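Local coordinates for peptidase C51 domain-containing protein (PDB 3L9A) that is of unknown function but forms the C-terminal domain of a phage-associated protein whose CHAP family membership suggests a cell-wall peptidase or amidase, at residues Ala30-Ser35 / Ala69-Ile74. Sequence-based numbering, arbitrary orientation.
Sequences AVLHVS and AFLQRI
Helix-on-sheet packing joins strand 31-35, the middle strand of a mixed five-stranded sheet, to helix 68-78. Two apolar pairs make the contact, Leu32 with Leu71 and Val34 with Ile74. Their spacing follows the secondary structure: two residues apart on the strand, so both point from the same face, and three apart on the helix, close to one turn. That this turn is helical is borne out by the bonds from Arg73 N to Ala69 O and from Ile74 N to Phe70 O, each 3.2 Å.

In the first pair, Leu32 CD1 lies 4.0 Å from Leu71 CD1, and the same methyl is 4.2 Å from Leu71 CD2, so one leucine tip meets both branches of the other. The two side chains cross at about a right angle. The Leu71 CA–CB bond does not aim at the strand; its CG, anti to the carbonyl carbon (chi1 -54°), carries the methyls over to Leu32. The second pair meets tip to tip, with Val34 CG1 3.8 Å from Ile74 CG2. In both residues the touching methyl stands anti to its own backbone N, at chi1 -174° for Val34. The backbones stay well apart, with Val34 CA 8.7 Å from Ile74 CA, and no hydrogen bond joins the two segments. Only 138 Å² is buried, both sides summed, yet all four residues are buried in the assembly, which implies that other elements cover much of them.

On the sheet, strands 11-15 and 40-43 flank strand 31-35: Leu32 packs on Val13 and Trp43, and Val34 on Phe11 and Ala41. On the helix side, Leu71 leans on Tyr19 and Phe21 of strand 19-21, part of the separate two-stranded sheet with 24-26, while Phe51 of a second subunit packs against Ile74.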
ATOM      1  N   ALA A  30      -9.970  -2.271 -24.087  1.00  6.12           N
ATOM      2  CA  ALA A  30      -8.699  -2.564 -23.440  1.00  5.66           C
ATOM      3  C   ALA A  30      -8.911  -2.601 -21.927  1.00  5.42           C
ATOM      4  O   ALA A  30      -9.465  -1.665 -21.343  1.00  5.73           O
ATOM      5  CB  ALA A  30      -7.676  -1.507 -23.790  1.00  5.77           C
ATOM      6  N   VAL A  31      -8.481  -3.685 -21.293  1.00  5.45           N
ATOM      7  CA  VAL A  31      -8.517  -3.798 -19.839  1.00  5.53           C
ATOM      8  C   VAL A  31      -7.219  -3.221 -19.292  1.00  5.27           C
ATOM      9  O   VAL A  31      -6.124  -3.686 -19.635  1.00  5.75           O
ATOM     10  CB  VAL A  31      -8.725  -5.260 -19.384  1.00  5.57           C
ATOM     11  CG1 VAL A  31      -8.657  -5.372 -17.869  1.00  6.36           C
ATOM     12  CG2 VAL A  31     -10.064  -5.785 -19.929  1.00  6.99           C
ATOM     13  N   LEU A  32      -7.364  -2.188 -18.464  1.00  4.91           N
ATOM     14  CA  LEU A  32      -6.220  -1.529 -17.854  1.00  5.20           C
ATOM     15  C   LEU A  32      -6.153  -1.881 -16.379  1.00  5.11           C
ATOM     16  O   LEU A  32      -7.138  -1.715 -15.642  1.00  5.63           O
ATOM     17  CB  LEU A  32      -6.322  -0.011 -18.020  1.00  5.65           C
ATOM     18  CG  LEU A  32      -6.666   0.505 -19.415  1.00  6.20           C
ATOM     19  CD1 LEU A  32      -6.580   2.022 -19.447  1.00  7.69           C
ATOM     20  CD2 LEU A  32      -5.765  -0.114 -20.488  1.00  7.78           C
ATOM     21  N   HIS A  33      -5.011  -2.418 -15.966  1.00  5.34           N
ATOM     22  CA  HIS A  33      -4.739  -2.668 -14.560  1.00  5.20           C
ATOM     23  C   HIS A  33      -4.172  -1.392 -13.963  1.00  5.33           C
ATOM     24  O   HIS A  33      -3.151  -0.884 -14.438  1.00  6.34           O
ATOM     25  CB  HIS A  33      -3.725  -3.794 -14.396  1.00  5.56           C
ATOM     26  CG  HIS A  33      -3.455  -4.142 -12.968  1.00  5.45           C
ATOM     27  ND1 HIS A  33      -2.331  -3.712 -12.292  1.00  6.11           N
ATOM     28  CD2 HIS A  33      -4.188  -4.847 -12.070  1.00  5.90           C
ATOM     29  CE1 HIS A  33      -2.373  -4.168 -11.047  1.00  7.02           C
ATOM     30  NE2 HIS A  33      -3.482  -4.870 -10.891  1.00  6.48           N
ATOM     31  N   VAL A  34      -4.837  -0.876 -12.930  1.00  4.95           N
ATOM     32  CA  VAL A  34      -4.438   0.385 -12.319  1.00  5.67           C
ATOM     33  C   VAL A  34      -3.938   0.120 -10.909  1.00  5.43           C
ATOM     34  O   VAL A  34      -4.662  -0.440 -10.083  1.00  6.02           O
ATOM     35  CB  VAL A  34      -5.609   1.404 -12.267  1.00  5.67           C
ATOM     36  CG1 VAL A  34      -5.131   2.756 -11.750  1.00  6.55           C
ATOM     37  CG2 VAL A  34      -6.270   1.563 -13.646  1.00  6.47           C
ATOM     38  N   SER A  35      -2.700   0.540 -10.639  1.00  6.10           N
ATOM     39  CA  SER A  35      -2.112   0.384  -9.321  1.00  6.37           C
ATOM     40  C   SER A  35      -1.733   1.740  -8.739  1.00  6.13           C
ATOM     41  O   SER A  35      -0.665   2.266  -9.036  1.00  6.71           O
ATOM     42  CB  SER A  35      -0.885  -0.526  -9.369  1.00  6.23           C
ATOM     43  OG  SER A  35      -0.301  -0.594  -8.074  1.00  7.06           O
ATOM     44  N   ALA A  69     -11.595  11.166 -20.087  1.00  6.91           N
ATOM     45  CA  ALA A  69     -11.846  12.009 -18.911  1.00  7.26           C
ATOM     46  C   ALA A  69     -11.769  11.203 -17.619  1.00  7.21           C
ATOM     47  O   ALA A  69     -11.305  11.705 -16.591  1.00  7.36           O
ATOM     48  CB  ALA A  69     -13.191  12.720 -19.022  1.00  8.65           C
ATOM     49  N   PHE A  70     -12.215   9.950 -17.665  1.00  6.89           N
ATOM     50  CA  PHE A  70     -12.121   9.070 -16.507  1.00  6.57           C
ATOM     51  C   PHE A  70     -10.653   8.763 -16.180  1.00  5.91           C
ATOM     52  O   PHE A  70     -10.232   8.815 -15.013  1.00  5.72           O
ATOM     53  CB  PHE A  70     -12.915   7.787 -16.774  1.00  7.01           C
ATOM     54  CG  PHE A  70     -13.234   7.007 -15.524  1.00  6.73           C
ATOM     55  CD1 PHE A  70     -12.355   6.055 -15.025  1.00  6.87           C
ATOM     56  CD2 PHE A  70     -14.423   7.249 -14.839  1.00  8.31           C
ATOM     57  CE1 PHE A  70     -12.660   5.347 -13.852  1.00  7.02           C
ATOM     58  CE2 PHE A  70     -14.741   6.549 -13.672  1.00  8.48           C
ATOM     59  CZ  PHE A  70     -13.860   5.606 -13.177  1.00  7.91           C
ATOM     60  N   LEU A  71      -9.863   8.464 -17.208  1.00  5.42           N
ATOM     61  CA  LEU A  71      -8.441   8.223 -16.982  1.00  5.34           C
ATOM     62  C   LEU A  71      -7.737   9.467 -16.434  1.00  5.29           C
ATOM     63  O   LEU A  71      -6.858   9.354 -15.592  1.00  5.50           O
ATOM     64  CB  LEU A  71      -7.748   7.697 -18.241  1.00  5.76           C
ATOM     65  CG  LEU A  71      -8.346   6.447 -18.901  1.00  5.53           C
ATOM     66  CD1 LEU A  71      -7.400   5.909 -19.968  1.00  6.07           C
ATOM     67  CD2 LEU A  71      -8.671   5.355 -17.893  1.00  5.51           C
ATOM     68  N   GLN A  72      -8.157  10.649 -16.879  1.00  5.28           N
ATOM     69  CA  GLN A  72      -7.577  11.885 -16.369  1.00  5.44           C
ATOM     70  C   GLN A  72      -7.846  12.067 -14.876  1.00  5.07           C
ATOM     71  O   GLN A  72      -6.986  12.554 -14.151  1.00  5.69           O
ATOM     72  CB  GLN A  72      -8.064  13.090 -17.183  1.00  6.02           C
ATOM     73  CG  GLN A  72      -7.435  14.428 -16.744  1.00  6.74           C
ATOM     74  CD  GLN A  72      -5.921  14.450 -16.893  1.00  7.33           C
ATOM     75  OE1 GLN A  72      -5.359  13.724 -17.714  1.00  8.87           O
ATOM     76  NE2 GLN A  72      -5.250  15.291 -16.106  1.00  8.86           N
ATOM     77  N   ARG A  73      -9.018  11.639 -14.404  1.00  5.21           N
ATOM     78  CA  ARG A  73      -9.269  11.642 -12.966  1.00  5.73           C
ATOM     79  C   ARG A  73      -8.295  10.725 -12.231  1.00  5.67           C
ATOM     80  O   ARG A  73      -7.847  11.050 -11.140  1.00  5.46           O
ATOM     81  CB  ARG A  73     -10.709  11.241 -12.669  1.00  6.37           C
ATOM     82  CG  ARG A  73     -11.757  12.260 -13.039  1.00  8.17           C
ATOM     83  CD  ARG A  73     -11.807  13.415 -12.034  1.00 10.57           C
ATOM     84  NE  ARG A  73     -12.916  14.306 -12.372  1.00 11.08           N
ATOM     85  CZ  ARG A  73     -12.833  15.624 -12.528  1.00  9.58           C
ATOM     86  NH1 ARG A  73     -11.690  16.275 -12.344  1.00  9.50           N
ATOM     87  NH2 ARG A  73     -13.929  16.301 -12.848  1.00 10.68           N
ATOM     88  N   ILE A  74      -7.977   9.575 -12.816  1.00  5.39           N
ATOM     89  CA  ILE A  74      -7.010   8.673 -12.212  1.00  5.85           C
ATOM     90  C   ILE A  74      -5.643   9.375 -12.091  1.00  5.69           C
ATOM     91  O   ILE A  74      -4.967   9.264 -11.064  1.00  6.03           O
ATOM     92  CB  ILE A  74      -6.909   7.341 -12.981  1.00  5.52           C
ATOM     93  CG1 ILE A  74      -8.250   6.598 -12.939  1.00  6.40           C
ATOM     94  CG2 ILE A  74      -5.782   6.490 -12.398  1.00  6.29           C
ATOM     95  CD1 ILE A  74      -8.309   5.360 -13.803  1.00  6.61           C
TER